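Local coordinates for 2-hydroxyisobutyryl-CoA synthetase (Aquincola tertiaricarbonis, PDB 6HDY), which belongs to the acyl-CoA synthetases of the AMP-binding (ANL) superfamily, with a smaller C-terminal domain following a larger N-terminal part, at residues L390-V403 with L413-A425. Residues are numbered along the deposited sequence; the frame is centred on the assembly and turned at random.
Sequences LNQMSGYGGEHRIV and LLLRVEPSESVHA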
# COMPACT_ATOMS: atom_id res chain seq x y z
N LEU A 390 -19.91 -26.22 -5.14
CA LEU A 390 -19.83 -25.74 -6.52
C LEU A 390 -18.43 -25.88 -7.15
O LEU A 390 -18.33 -26.26 -8.32
CB LEU A 390 -20.31 -24.30 -6.65
CG LEU A 390 -21.80 -24.02 -6.47
CD1 LEU A 390 -22.05 -22.58 -6.63
CD2 LEU A 390 -22.65 -24.77 -7.50
N ASN A 391 -17.37 -25.57 -6.36
CA ASN A 391 -15.98 -25.62 -6.81
C ASN A 391 -15.50 -27.04 -7.07
O ASN A 391 -14.48 -27.22 -7.73
CB ASN A 391 -15.03 -24.86 -5.83
CG ASN A 391 -14.98 -23.37 -6.11
OD1 ASN A 391 -14.19 -22.89 -6.93
ND2 ASN A 391 -15.88 -22.61 -5.48
N GLN A 392 -16.25 -28.05 -6.59
CA GLN A 392 -15.92 -29.46 -6.79
C GLN A 392 -16.61 -30.04 -8.04
O GLN A 392 -16.59 -31.25 -8.26
CB GLN A 392 -16.22 -30.28 -5.52
CG GLN A 392 -15.07 -30.21 -4.53
CD GLN A 392 -15.32 -30.93 -3.23
OE1 GLN A 392 -16.34 -30.73 -2.56
NE2 GLN A 392 -14.35 -31.74 -2.81
N MET A 393 -17.16 -29.14 -8.88
CA MET A 393 -17.86 -29.45 -10.13
C MET A 393 -17.06 -28.91 -11.33
O MET A 393 -16.75 -27.71 -11.36
CB MET A 393 -19.28 -28.85 -10.15
CG MET A 393 -20.15 -29.25 -8.98
SD MET A 393 -21.86 -28.71 -9.21
CE MET A 393 -22.38 -29.87 -10.57
N SER A 394 -16.75 -29.79 -12.31
CA SER A 394 -15.96 -29.46 -13.51
C SER A 394 -16.60 -28.38 -14.41
O SER A 394 -15.86 -27.62 -15.05
CB SER A 394 -15.63 -30.72 -14.32
OG SER A 394 -16.76 -31.52 -14.63
N GLY A 395 -17.94 -28.34 -14.45
CA GLY A 395 -18.73 -27.41 -15.25
C GLY A 395 -18.97 -26.04 -14.64
O GLY A 395 -19.48 -25.14 -15.32
N TYR A 396 -18.62 -25.86 -13.36
CA TYR A 396 -18.76 -24.59 -12.63
C TYR A 396 -17.76 -23.51 -13.15
O TYR A 396 -16.57 -23.79 -13.28
CB TYR A 396 -18.61 -24.85 -11.13
CG TYR A 396 -18.55 -23.61 -10.27
CD1 TYR A 396 -19.68 -22.81 -10.07
CD2 TYR A 396 -17.37 -23.25 -9.62
CE1 TYR A 396 -19.63 -21.69 -9.25
CE2 TYR A 396 -17.32 -22.13 -8.78
CZ TYR A 396 -18.45 -21.36 -8.60
OH TYR A 396 -18.40 -20.23 -7.82
N GLY A 397 -18.29 -22.32 -13.46
CA GLY A 397 -17.57 -21.19 -14.05
C GLY A 397 -16.67 -20.33 -13.18
O GLY A 397 -15.98 -19.45 -13.70
N GLY A 398 -16.66 -20.59 -11.86
CA GLY A 398 -15.79 -19.85 -10.95
C GLY A 398 -16.46 -18.79 -10.10
O GLY A 398 -15.83 -18.25 -9.19
N GLU A 399 -17.73 -18.47 -10.38
CA GLU A 399 -18.50 -17.50 -9.61
C GLU A 399 -19.94 -17.89 -9.46
O GLU A 399 -20.49 -18.65 -10.28
CB GLU A 399 -18.38 -16.05 -10.14
CG GLU A 399 -17.26 -15.24 -9.49
CD GLU A 399 -17.24 -15.15 -7.97
OE1 GLU A 399 -18.30 -15.32 -7.33
OE2 GLU A 399 -16.15 -14.90 -7.42
N HIS A 400 -20.54 -17.38 -8.36
CA HIS A 400 -21.94 -17.58 -7.99
C HIS A 400 -22.34 -16.52 -6.97
O HIS A 400 -21.47 -15.84 -6.40
CB HIS A 400 -22.19 -19.00 -7.43
CG HIS A 400 -21.61 -19.23 -6.06
ND1 HIS A 400 -20.29 -19.61 -5.90
CD2 HIS A 400 -22.19 -19.13 -4.84
CE1 HIS A 400 -20.11 -19.74 -4.59
NE2 HIS A 400 -21.22 -19.46 -3.92
N ARG A 401 -23.65 -16.37 -6.76
CA ARG A 401 -24.25 -15.51 -5.75
C ARG A 401 -25.32 -16.34 -5.05
O ARG A 401 -25.95 -17.21 -5.67
CB ARG A 401 -24.90 -14.24 -6.34
CG ARG A 401 -23.97 -13.17 -6.93
CD ARG A 401 -23.22 -12.31 -5.91
NE ARG A 401 -21.87 -12.82 -5.78
CZ ARG A 401 -20.78 -12.20 -6.19
NH1 ARG A 401 -20.83 -10.94 -6.61
NH2 ARG A 401 -19.62 -12.81 -6.14
N ILE A 402 -25.49 -16.10 -3.75
CA ILE A 402 -26.53 -16.72 -2.93
C ILE A 402 -27.51 -15.56 -2.66
O ILE A 402 -27.06 -14.49 -2.23
CB ILE A 402 -25.98 -17.35 -1.63
CG1 ILE A 402 -24.78 -18.28 -1.91
CG2 ILE A 402 -27.08 -18.07 -0.86
CD1 ILE A 402 -23.84 -18.43 -0.71
N VAL A 403 -28.79 -15.73 -3.03
CA VAL A 403 -29.82 -14.70 -2.85
C VAL A 403 -30.77 -15.15 -1.73
O VAL A 403 -31.42 -16.20 -1.83
CB VAL A 403 -30.55 -14.27 -4.16
CG1 VAL A 403 -31.63 -13.24 -3.88
CG2 VAL A 403 -29.56 -13.72 -5.19
N LEU A 413 -33.30 -22.56 -1.46
CA LEU A 413 -32.06 -21.84 -1.68
C LEU A 413 -32.02 -21.30 -3.11
O LEU A 413 -32.11 -22.08 -4.05
CB LEU A 413 -30.87 -22.78 -1.40
CG LEU A 413 -29.46 -22.21 -1.69
CD1 LEU A 413 -29.15 -20.99 -0.84
CD2 LEU A 413 -28.41 -23.27 -1.48
N LEU A 414 -31.89 -19.97 -3.28
CA LEU A 414 -31.81 -19.35 -4.60
C LEU A 414 -30.33 -19.09 -4.93
O LEU A 414 -29.63 -18.40 -4.17
CB LEU A 414 -32.63 -18.03 -4.71
CG LEU A 414 -34.14 -18.07 -4.38
CD1 LEU A 414 -34.76 -16.71 -4.60
CD2 LEU A 414 -34.89 -19.11 -5.22
N LEU A 415 -29.86 -19.66 -6.06
CA LEU A 415 -28.47 -19.51 -6.51
C LEU A 415 -28.40 -18.98 -7.93
O LEU A 415 -29.21 -19.36 -8.76
CB LEU A 415 -27.70 -20.84 -6.41
CG LEU A 415 -27.57 -21.54 -5.03
CD1 LEU A 415 -26.87 -22.89 -5.17
CD2 LEU A 415 -26.79 -20.65 -4.01
N ARG A 416 -27.46 -18.05 -8.18
CA ARG A 416 -27.15 -17.49 -9.50
C ARG A 416 -25.77 -18.07 -9.75
O ARG A 416 -24.83 -17.71 -9.04
CB ARG A 416 -27.13 -15.95 -9.51
CG ARG A 416 -28.47 -15.27 -9.16
CD ARG A 416 -28.47 -13.81 -9.59
NE ARG A 416 -28.95 -13.68 -10.97
CZ ARG A 416 -28.72 -12.65 -11.78
NH1 ARG A 416 -27.99 -11.61 -11.37
NH2 ARG A 416 -29.21 -12.65 -13.02
N VAL A 417 -25.66 -19.05 -10.67
CA VAL A 417 -24.41 -19.75 -10.92
C VAL A 417 -23.88 -19.55 -12.35
O VAL A 417 -24.62 -19.66 -13.33
CB VAL A 417 -24.54 -21.26 -10.55
CG1 VAL A 417 -23.25 -22.03 -10.82
CG2 VAL A 417 -24.98 -21.45 -9.10
N GLU A 418 -22.58 -19.28 -12.45
CA GLU A 418 -21.91 -19.16 -13.73
C GLU A 418 -21.49 -20.56 -14.23
O GLU A 418 -20.85 -21.29 -13.48
CB GLU A 418 -20.63 -18.31 -13.62
CG GLU A 418 -20.75 -16.90 -14.17
CD GLU A 418 -19.47 -16.10 -14.12
OE1 GLU A 418 -18.39 -16.66 -14.45
OE2 GLU A 418 -19.54 -14.88 -13.84
N PRO A 419 -21.82 -20.93 -15.49
CA PRO A 419 -21.23 -22.16 -16.07
C PRO A 419 -19.86 -21.79 -16.67
O PRO A 419 -19.57 -20.60 -16.86
CB PRO A 419 -22.20 -22.49 -17.20
CG PRO A 419 -22.66 -21.12 -17.68
CD PRO A 419 -22.61 -20.18 -16.50
N SER A 420 -19.04 -22.78 -17.04
CA SER A 420 -17.76 -22.50 -17.70
C SER A 420 -18.01 -22.11 -19.17
O SER A 420 -19.08 -22.43 -19.73
CB SER A 420 -16.83 -23.70 -17.63
OG SER A 420 -17.37 -24.82 -18.31
N GLU A 421 -17.04 -21.40 -19.78
CA GLU A 421 -17.13 -21.00 -21.19
C GLU A 421 -17.29 -22.22 -22.14
O GLU A 421 -18.04 -22.12 -23.13
CB GLU A 421 -15.91 -20.16 -21.61
CG GLU A 421 -15.97 -18.73 -21.09
CD GLU A 421 -14.64 -18.01 -21.10
OE1 GLU A 421 -14.02 -17.90 -20.02
OE2 GLU A 421 -14.21 -17.59 -22.19
N SER A 422 -16.65 -23.38 -21.79
CA SER A 422 -16.73 -24.64 -22.55
C SER A 422 -18.12 -25.28 -22.42
O SER A 422 -18.62 -25.85 -23.40
CB SER A 422 -15.62 -25.61 -22.17
OG SER A 422 -15.80 -26.14 -20.87
N VAL A 423 -18.75 -25.16 -21.22
CA VAL A 423 -20.13 -25.65 -20.99
C VAL A 423 -21.07 -24.76 -21.83
O VAL A 423 -21.95 -25.28 -22.51
CB VAL A 423 -20.51 -25.73 -19.48
CG1 VAL A 423 -22.03 -25.83 -19.28
CG2 VAL A 423 -19.82 -26.91 -18.81
N HIS A 424 -20.82 -23.43 -21.85
CA HIS A 424 -21.59 -22.46 -22.65
C HIS A 424 -21.47 -22.77 -24.18
O HIS A 424 -22.51 -22.87 -24.85
CB HIS A 424 -21.19 -21.00 -22.32
CG HIS A 424 -22.12 -20.01 -22.94
ND1 HIS A 424 -23.35 -19.69 -22.34
CD2 HIS A 424 -22.04 -19.37 -24.13
CE1 HIS A 424 -23.95 -18.85 -23.18
NE2 HIS A 424 -23.20 -18.63 -24.27
N ALA A 425 -20.22 -22.92 -24.70
CA ALA A 425 -19.91 -23.25 -26.10
C ALA A 425 -20.51 -24.57 -26.59
O ALA A 425 -20.80 -24.73 -27.79
CB ALA A 425 -18.40 -23.23 -26.33
O HOH W 1 -31.75 -18.58 -0.69
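Val417 meets three side chains of 390-403 with its two methyls. CG1, anti to the backbone N (chi1 179°), lies in the ring plane of Tyr396, 3.7 Å from CD1 at the edge; CG2 touches Leu390 CD1 tip to tip and His400 CB. Valine suits this buried place because its methyls serve neighbours on two sides without a polar atom to satisfy. Leu390 CB sits over the centre of one Tyr396 face, opposite Gly398 N, and its CD1 lies over one face of the His400 ring, offset toward the rim. His400 takes chi1 71°, between its backbone N and carbonyl carbon, and ND1 shares a nearly straight 2.8 Å hydrogen bond with Tyr396 OH, which helps to fix the turn of the imidazole. Farther along this face, the side chains of Ile402 and Leu415 lie side by side, CG1 3.8 Å from CD2, while Ile402 CG2 meets Leu413 CD1 at 3.6 Å.

The strands are antiparallel: Arg401 N hydrogen-bonds to Arg416 O at 2.9 Å. Between the Tyr396-Pro419 and His400-Val417 pairs, 390-403 has two extra residues, a beta bulge; Gly397, lacking a side chain, fits closely against the Glu418 and Pro419 carbonyls. Ser420 N hydrogen-bonds to Gly395 O, and its hydroxyl N-caps helix 421-425 by accepting from Val423 N. Glu399 makes salt bridges to Arg401 and Arg469; Glu418 OE2 accepts from Ile460 N and salt-bridges Arg462.

This hairpin forms the middle of the C-terminal domain's mixed sheet, between strands 450-454 and 470-471. Helix 383-391 packs on the Ile402 face, and helix 474-486 on Val403 and Leu414.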